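Local coordinates for 2''-aminoglycoside nucleotidyltransferase (Klebsiella pneumoniae, PDB 4WQK), which confers resistance to kanamycin, gentamicin and related aminoglycosides by transferring a nucleotide to their 2''-hydroxyl group, with magnesium as cofactor, at residues D47-G52 / R122-E127; P23-G28 / G106-A111; A97-I100 / P104-S107. All coordinates share one frame; numbering follows the deposited sequence.

Interaction 1 of 3, residues D47-G52 / R122-E127; sequences DLTFPG and RCNSWE. With MG (magnesium ion), chain B.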
loop_
_atom_site.group_PDB
_atom_site.type_symbol
_atom_site.label_atom_id
_atom_site.label_comp_id
_atom_site.label_asym_id
_atom_site.label_seq_id
_atom_site.Cartn_x
_atom_site.Cartn_y
_atom_site.Cartn_z
ATOM N N ASP A 47 1.176 4.139 3.561
ATOM C CA ASP A 47 1.237 2.670 3.597
ATOM C C ASP A 47 2.350 2.172 2.699
ATOM O O ASP A 47 2.475 2.599 1.541
ATOM C CB ASP A 47 -0.091 2.066 3.178
ATOM C CG ASP A 47 -1.223 2.493 4.125
ATOM O OD1 ASP A 47 -1.445 1.850 5.159
ATOM O OD2 ASP A 47 -1.881 3.509 3.877
ATOM N N LEU A 48 3.153 1.249 3.233
ATOM C CA LEU A 48 4.254 0.679 2.459
ATOM C C LEU A 48 4.199 -0.817 2.516
ATOM O O LEU A 48 3.896 -1.402 3.561
ATOM C CB LEU A 48 5.629 1.094 3.021
ATOM C CG LEU A 48 5.918 2.593 3.057
ATOM C CD1 LEU A 48 7.190 2.893 3.849
ATOM C CD2 LEU A 48 6.060 3.134 1.611
ATOM N N THR A 49 4.546 -1.433 1.389
ATOM C CA THR A 49 4.717 -2.875 1.321
ATOM C C THR A 49 6.218 -3.132 1.093
ATOM O O THR A 49 6.826 -2.542 0.206
ATOM C CB THR A 49 3.880 -3.470 0.194
ATOM O OG1 THR A 49 2.488 -3.200 0.434
ATOM C CG2 THR A 49 4.074 -4.980 0.152
ATOM N N PHE A 50 6.802 -4.022 1.895
ATOM C CA PHE A 50 8.268 -4.204 1.874
ATOM C C PHE A 50 8.621 -5.701 1.788
ATOM O O PHE A 50 7.859 -6.540 2.265
ATOM C CB PHE A 50 8.921 -3.606 3.138
ATOM C CG PHE A 50 8.487 -4.274 4.424
ATOM C CD1 PHE A 50 7.320 -3.865 5.132
ATOM C CD2 PHE A 50 9.214 -5.346 4.955
ATOM C CE1 PHE A 50 6.898 -4.483 6.300
ATOM C CE2 PHE A 50 8.790 -5.958 6.123
ATOM C CZ PHE A 50 7.645 -5.536 6.810
ATOM N N PRO A 51 9.807 -6.019 1.240
ATOM C CA PRO A 51 10.245 -7.424 1.249
ATOM C C PRO A 51 10.409 -7.951 2.671
ATOM O O PRO A 51 11.227 -7.443 3.453
ATOM C CB PRO A 51 11.593 -7.367 0.512
ATOM C CG PRO A 51 11.463 -6.176 -0.368
ATOM C CD PRO A 51 10.713 -5.148 0.463
ATOM N N GLY A 52 9.650 -8.978 3.004
ATOM C CA GLY A 52 9.580 -9.426 4.390
ATOM C C GLY A 52 10.916 -9.823 4.965
ATOM O O GLY A 52 11.193 -9.645 6.170
ATOM N N ARG A 122 7.159 2.603 -7.406
ATOM C CA ARG A 122 6.454 1.323 -7.318
ATOM C C ARG A 122 5.224 1.471 -6.422
ATOM O O ARG A 122 5.278 2.062 -5.355
ATOM C CB ARG A 122 7.385 0.237 -6.794
ATOM C CG ARG A 122 8.533 -0.151 -7.757
ATOM C CD ARG A 122 9.237 -1.397 -7.266
ATOM N NE ARG A 122 10.262 -1.896 -8.204
ATOM C CZ ARG A 122 11.564 -1.669 -8.066
ATOM N NH1 ARG A 122 12.039 -0.970 -7.036
ATOM N NH2 ARG A 122 12.415 -2.203 -8.952
ATOM N N CYS A 123 4.157 0.792 -6.831
ATOM C CA CYS A 123 2.965 0.773 -6.010
ATOM C C CYS A 123 2.223 -0.518 -6.211
ATOM O O CYS A 123 2.315 -1.159 -7.243
ATOM C CB CYS A 123 2.092 1.985 -6.319
ATOM S SG CYS A 123 1.949 2.406 -8.083
ATOM N N ASN A 124 1.489 -0.901 -5.156
ATOM C CA ASN A 124 0.739 -2.138 -5.248
ATOM C C ASN A 124 -0.288 -2.031 -6.384
ATOM O O ASN A 124 -0.741 -0.929 -6.739
ATOM C CB ASN A 124 0.053 -2.434 -3.913
ATOM C CG ASN A 124 1.052 -2.799 -2.854
ATOM O OD1 ASN A 124 1.133 -2.168 -1.803
ATOM N ND2 ASN A 124 1.855 -3.823 -3.137
ATOM N N SER A 125 -0.682 -3.170 -6.920
ATOM C CA SER A 125 -1.623 -3.213 -8.030
ATOM C C SER A 125 -3.030 -2.752 -7.624
ATOM O O SER A 125 -3.392 -2.763 -6.442
ATOM C CB SER A 125 -1.698 -4.624 -8.570
ATOM O OG SER A 125 -2.314 -5.454 -7.571
ATOM N N TRP A 126 -3.803 -2.307 -8.608
ATOM C CA TRP A 126 -5.203 -1.991 -8.334
ATOM C C TRP A 126 -5.902 -3.178 -7.699
ATOM O O TRP A 126 -6.707 -2.973 -6.768
ATOM C CB TRP A 126 -5.962 -1.591 -9.610
ATOM C CG TRP A 126 -5.634 -0.248 -10.175
ATOM C CD1 TRP A 126 -5.135 0.009 -11.425
ATOM C CD2 TRP A 126 -5.873 1.022 -9.565
ATOM N NE1 TRP A 126 -5.027 1.368 -11.609
ATOM C CE2 TRP A 126 -5.473 2.007 -10.476
ATOM C CE3 TRP A 126 -6.377 1.428 -8.327
ATOM C CZ2 TRP A 126 -5.570 3.383 -10.186
ATOM C CZ3 TRP A 126 -6.476 2.773 -8.049
ATOM C CH2 TRP A 126 -6.036 3.737 -8.954
ATOM N N GLU A 127 -5.644 -4.395 -8.171
ATOM C CA GLU A 127 -6.349 -5.552 -7.597
ATOM C C GLU A 127 -6.005 -5.714 -6.113
ATOM O O GLU A 127 -6.899 -6.027 -5.309
ATOM C CB GLU A 127 -5.982 -6.813 -8.394
ATOM C CG GLU A 127 -6.536 -6.825 -9.790
ATOM C CD GLU A 127 -5.648 -6.072 -10.844
ATOM O OE1 GLU A 127 -4.668 -5.303 -10.555
ATOM O OE2 GLU A 127 -5.958 -6.253 -12.040
HETATM MG MG MG B . -3.124 4.439 5.186
HETATM O O HOH W 1 -4.666 3.838 3.413
HETATM O O HOH W 2 -4.128 2.923 5.250
HETATM O O HOH W 3 -4.632 5.325 6.142
HETATM O O HOH W 4 -2.798 6.118 3.627
#
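Thr-49 lies on strand 46-51 of the nucleotidyltransferase core, two residues after the metal ligand Asp-47, and meets Asn-124 of the C-terminal domain. The contact is small and buried. It covers only 77 Å², and the CA atoms of Thr-49 and Asn-124 are 7.7 Å apart. Their side chains bridge the gap. Thr-49 holds OG1 beside its backbone N and anti to its carbonyl carbon (chi1 -61°). From there OG1 donates a hydrogen bond of 2.8 Å to Asn-124 OD1. The hydroxyl lies in the plane of the Asn-124 amide carbonyl and meets a lone pair of OD1, with a C=O...OG1 angle of 122°. The amide is gripped at both ends, because Asn-124 ND2 bonds Ser-107 O. This should fix which way round the amide sits. One residue on, Ser-125 is the N-cap of helix 126-139, and its OG caps Ala-128 N.

Near the start of the strand, Asp-47 OD2 binds a magnesium ion at 2.0 Å. Asp-45 binds the same ion, and waters fill out the shell, though two of them lie too close together for a firm ligand count. Asp-47 OD1 binds a second magnesium, so the carboxylate bridges two metals. Asp-45 and Asp-87 are the other protein ligands of the pair. The contact therefore ties the C-terminal domain to the strand that carries the two-metal aspartate site of a nucleotidyltransferase.

Interaction 2 of 3, residues P23-G28 / G106-A111; sequences PLWIGG and GSCPEA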
loop_
_atom_site.group_PDB
_atom_site.type_symbol
_atom_site.label_atom_id
_atom_site.label_comp_id
_atom_site.label_asym_id
_atom_site.label_seq_id
_atom_site.Cartn_x
_atom_site.Cartn_y
_atom_site.Cartn_z
ATOM N N PRO A 23 13.525 -2.691 -2.989
ATOM C CA PRO A 23 12.244 -2.234 -3.565
ATOM C C PRO A 23 11.194 -2.040 -2.460
ATOM O O PRO A 23 11.143 -2.809 -1.503
ATOM C CB PRO A 23 11.858 -3.380 -4.515
ATOM C CG PRO A 23 12.440 -4.618 -3.813
ATOM C CD PRO A 23 13.775 -4.131 -3.200
ATOM N N LEU A 24 10.367 -0.996 -2.582
ATOM C CA LEU A 24 9.263 -0.758 -1.662
ATOM C C LEU A 24 8.086 -0.331 -2.515
ATOM O O LEU A 24 8.271 0.421 -3.483
ATOM C CB LEU A 24 9.570 0.346 -0.644
ATOM C CG LEU A 24 10.737 0.101 0.329
ATOM C CD1 LEU A 24 10.971 1.409 1.097
ATOM C CD2 LEU A 24 10.400 -1.050 1.286
ATOM N N TRP A 25 6.898 -0.791 -2.136
ATOM C CA TRP A 25 5.678 -0.429 -2.873
ATOM C C TRP A 25 4.815 0.478 -2.022
ATOM O O TRP A 25 4.518 0.155 -0.867
ATOM C CB TRP A 25 4.878 -1.676 -3.256
ATOM C CG TRP A 25 5.564 -2.492 -4.326
ATOM C CD1 TRP A 25 5.276 -2.486 -5.660
ATOM C CD2 TRP A 25 6.639 -3.435 -4.135
ATOM N NE1 TRP A 25 6.146 -3.335 -6.335
ATOM C CE2 TRP A 25 6.995 -3.912 -5.426
ATOM C CE3 TRP A 25 7.333 -3.899 -3.009
ATOM C CZ2 TRP A 25 8.003 -4.868 -5.621
ATOM C CZ3 TRP A 25 8.360 -4.835 -3.216
ATOM C CH2 TRP A 25 8.670 -5.291 -4.507
ATOM N N ILE A 26 4.430 1.609 -2.583
ATOM C CA ILE A 26 3.379 2.402 -1.922
ATOM C C ILE A 26 2.088 1.643 -1.978
ATOM O O ILE A 26 1.720 1.086 -3.021
ATOM C CB ILE A 26 3.230 3.776 -2.610
ATOM C CG1 ILE A 26 4.597 4.468 -2.748
ATOM C CG2 ILE A 26 2.161 4.660 -1.916
ATOM C CD1 ILE A 26 5.204 4.740 -1.456
ATOM N N GLY A 27 1.356 1.647 -0.845
ATOM C CA GLY A 27 0.076 0.961 -0.713
ATOM C C GLY A 27 -1.063 1.908 -0.378
ATOM O O GLY A 27 -0.842 3.118 -0.259
ATOM N N GLY A 28 -2.270 1.372 -0.262
ATOM C CA GLY A 28 -3.367 2.135 0.287
ATOM C C GLY A 28 -3.669 3.416 -0.486
ATOM O O GLY A 28 -3.545 3.468 -1.704
ATOM N N GLY A 106 0.318 -10.674 -8.614
ATOM C CA GLY A 106 0.630 -9.396 -9.258
ATOM C C GLY A 106 0.548 -8.237 -8.287
ATOM O O GLY A 106 0.558 -7.061 -8.707
ATOM N N SER A 107 0.470 -8.515 -6.987
ATOM C CA SER A 107 0.256 -7.464 -6.005
ATOM C C SER A 107 1.402 -6.456 -5.896
ATOM O O SER A 107 1.169 -5.327 -5.485
ATOM C CB SER A 107 -0.035 -8.070 -4.603
ATOM O OG SER A 107 1.042 -8.866 -4.129
ATOM N N CYS A 108 2.613 -6.883 -6.284
ATOM C CA CYS A 108 3.805 -6.050 -6.102
ATOM C C CYS A 108 4.556 -6.000 -7.421
ATOM O O CYS A 108 5.591 -6.640 -7.568
ATOM C CB CYS A 108 4.718 -6.640 -4.996
ATOM S SG CYS A 108 3.957 -6.629 -3.358
ATOM N N PRO A 109 4.051 -5.258 -8.406
ATOM C CA PRO A 109 4.679 -5.303 -9.751
ATOM C C PRO A 109 6.090 -4.690 -9.747
ATOM O O PRO A 109 6.341 -3.696 -9.028
ATOM C CB PRO A 109 3.733 -4.451 -10.628
ATOM C CG PRO A 109 2.812 -3.744 -9.679
ATOM C CD PRO A 109 2.818 -4.450 -8.358
ATOM N N GLU A 110 6.970 -5.242 -10.557
ATOM C CA GLU A 110 8.359 -4.731 -10.554
ATOM C C GLU A 110 8.482 -3.340 -11.156
ATOM O O GLU A 110 9.337 -2.572 -10.712
ATOM C CB GLU A 110 9.312 -5.680 -11.277
ATOM C CG GLU A 110 9.005 -5.924 -12.713
ATOM C CD GLU A 110 9.659 -4.896 -13.646
ATOM O OE1 GLU A 110 10.613 -4.207 -13.223
ATOM O OE2 GLU A 110 9.190 -4.786 -14.800
ATOM N N ALA A 111 7.670 -3.017 -12.152
ATOM C CA ALA A 111 7.816 -1.684 -12.752
ATOM C C ALA A 111 7.219 -0.602 -11.865
ATOM O O ALA A 111 6.292 -0.854 -11.096
ATOM C CB ALA A 111 7.177 -1.651 -14.127
#
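A chi1 of -70° turns the Trp-25 indole away from its own carbonyl, and from there it reaches Cys-108 and Pro-109. Cys-108 has the same kind of first torsion (chi1 -65°), and its side chain lies over one face of the indole. Cys-108 CB makes a CH-pi contact, 3.8 Å from the centroid of the Trp-25 six-membered ring. Cys-108 SG is over the same ring, 4.5 Å from the centroid. The closest side-chain approach here is Trp-25 CE2 to Cys-108 CB, 3.6 Å.

The ring edge is used for polar contact. Trp-25 NE1 donates to Pro-109 O at 2.7 Å, and the bond is nearly straight (173°). The oxygen lies almost in the ring plane, but NE1 sits well above the carbonyl plane of Pro-109. Pro-109 CD adds a looser apolar touch, 4.1 Å from Trp-25 CD1. Face and edge together should hold the tilt of the indole, and the bond satisfies its buried N-H.

Around this pair, Arg-122 packs on Trp-25 and Asn-124 on Cys-108. The arrangement is a Cys sulfur-aromatic contact, set where strand 25-27 of the N-terminal domain meets the 106-111 loop of the C-terminal domain.

Interaction 3 of 3, residues A97-I100 / P104-S107; sequences AYEI and PQGS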
loop_
_atom_site.group_PDB
_atom_site.type_symbol
_atom_site.label_atom_id
_atom_site.label_comp_id
_atom_site.label_asym_id
_atom_site.label_seq_id
_atom_site.Cartn_x
_atom_site.Cartn_y
_atom_site.Cartn_z
ATOM N N ALA A 97 8.187 -12.866 -8.213
ATOM C CA ALA A 97 7.816 -11.555 -7.696
ATOM C C ALA A 97 7.544 -11.663 -6.223
ATOM O O ALA A 97 7.284 -12.769 -5.717
ATOM C CB ALA A 97 6.523 -11.009 -8.414
ATOM N N TYR A 98 7.541 -10.525 -5.538
ATOM C CA TYR A 98 7.046 -10.439 -4.157
ATOM C C TYR A 98 5.524 -10.445 -4.176
ATOM O O TYR A 98 4.912 -9.860 -5.073
ATOM C CB TYR A 98 7.562 -9.161 -3.478
ATOM C CG TYR A 98 9.027 -9.258 -3.109
ATOM C CD1 TYR A 98 9.416 -9.917 -1.940
ATOM C CD2 TYR A 98 10.012 -8.713 -3.944
ATOM C CE1 TYR A 98 10.755 -10.063 -1.600
ATOM C CE2 TYR A 98 11.362 -8.834 -3.608
ATOM C CZ TYR A 98 11.733 -9.502 -2.445
ATOM O OH TYR A 98 13.059 -9.606 -2.104
ATOM N N GLU A 99 4.924 -11.078 -3.175
ATOM C CA GLU A 99 3.469 -11.109 -3.077
ATOM C C GLU A 99 3.021 -10.896 -1.648
ATOM O O GLU A 99 3.552 -11.477 -0.723
ATOM C CB GLU A 99 2.859 -12.439 -3.576
ATOM C CG GLU A 99 3.052 -12.693 -5.076
ATOM C CD GLU A 99 2.217 -11.765 -5.971
ATOM O OE1 GLU A 99 1.260 -11.118 -5.472
ATOM O OE2 GLU A 99 2.472 -11.766 -7.212
ATOM N N ILE A 100 1.990 -10.087 -1.508
ATOM C CA ILE A 100 1.283 -9.961 -0.227
ATOM C C ILE A 100 0.542 -11.267 0.009
ATOM O O ILE A 100 -0.099 -11.764 -0.898
ATOM C CB ILE A 100 0.321 -8.747 -0.283
ATOM C CG1 ILE A 100 1.123 -7.461 -0.418
ATOM C CG2 ILE A 100 -0.535 -8.677 0.974
ATOM C CD1 ILE A 100 0.245 -6.256 -0.734
ATOM N N PRO A 104 -4.338 -11.240 -4.565
ATOM C CA PRO A 104 -4.287 -11.701 -5.954
ATOM C C PRO A 104 -2.871 -11.607 -6.518
ATOM O O PRO A 104 -2.152 -10.645 -6.178
ATOM C CB PRO A 104 -5.255 -10.767 -6.692
ATOM C CG PRO A 104 -6.163 -10.258 -5.621
ATOM C CD PRO A 104 -5.293 -10.121 -4.403
ATOM N N GLN A 105 -2.494 -12.552 -7.379
ATOM C CA GLN A 105 -1.148 -12.523 -7.994
ATOM C C GLN A 105 -0.913 -11.174 -8.677
ATOM O O GLN A 105 -1.839 -10.608 -9.269
ATOM C CB GLN A 105 -1.001 -13.642 -9.018
ATOM C CG GLN A 105 0.389 -13.676 -9.689
ATOM C CD GLN A 105 0.621 -14.851 -10.644
ATOM O OE1 GLN A 105 -0.315 -15.521 -11.091
ATOM N NE2 GLN A 105 1.884 -15.085 -10.970
ATOM N N GLY A 106 0.318 -10.674 -8.614
ATOM C CA GLY A 106 0.630 -9.396 -9.258
ATOM C C GLY A 106 0.548 -8.237 -8.287
ATOM O O GLY A 106 0.558 -7.061 -8.707
ATOM N N SER A 107 0.470 -8.515 -6.987
ATOM C CA SER A 107 0.256 -7.464 -6.005
ATOM C C SER A 107 1.402 -6.456 -5.896
ATOM O O SER A 107 1.169 -5.327 -5.485
ATOM C CB SER A 107 -0.035 -8.070 -4.603
ATOM O OG SER A 107 1.042 -8.866 -4.129
HETATM O O HOH W 5 3.787 -13.530 -8.728
#
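Glu-99 and Ser-107 form the tight, polar part of this contact, while Gln-105 lies on its looser, solvent side. The Glu-99 chain bends at chi2 (-70°), which brings its carboxylate back to the loop. Both oxygens then meet successive backbone amides. Gly-106 N donates to the syn lone pair of Glu-99 OE2, 2.8 Å away. Ser-107 N donates to OE1 of Glu-99 at 3.1 Å, also on the syn side but tilted out of the carboxylate plane.

OE1 takes a second bond from the same residue. Ser-107 OG donates to Glu-99 OE1 at 2.6 Å, from above the carboxylate plane and on the same face as the amide. The hydroxyl is placed between the Ser-107 backbone N and carbonyl carbon (chi1 61°). There it also accepts from Ile-100 N, 3.0 Å from Ser-107 OG, in a nearly straight bond. Ser-107 OG thus links the strand backbone to the carboxylate.

The outer side is thinner. Gln-105 CG comes no nearer than 3.8 Å to Glu-99 OE2. A water donates to Glu-99 OE2 at 2.7 Å and is joined only weakly to Gln-105 NE2.

Ile-100 precedes Ala-101, a kanamycin-binding residue, so the network lies next to that site. With three protein donors and a water directed at it, the Glu-99 carboxylate is probably kept ionised.

Overall arrangement
The three contacts cluster where the N- and C-terminal domains meet. Their centres are about 3 Å (1 and 2), 9 Å (1 and 3) and 8 Å (2 and 3) apart. All reach the same mixed sheet. Strands 25-27 and 46-51 are neighbours in it, and strand 98-99 pairs with strand 84-93. Along the chain, interactions 1 and 2 cross, and interaction 3 is nested inside the loop closed by interaction 1. Interactions 2 and 3 share Gly-106 and Ser-107. Interactions 1 and 2 join the domains, whereas interaction 3 is internal to the C-terminal one. The 104-111 loop thus lies against the strand bearing metal ligand Asp-47, and kanamycin binds in the interdomain cleft.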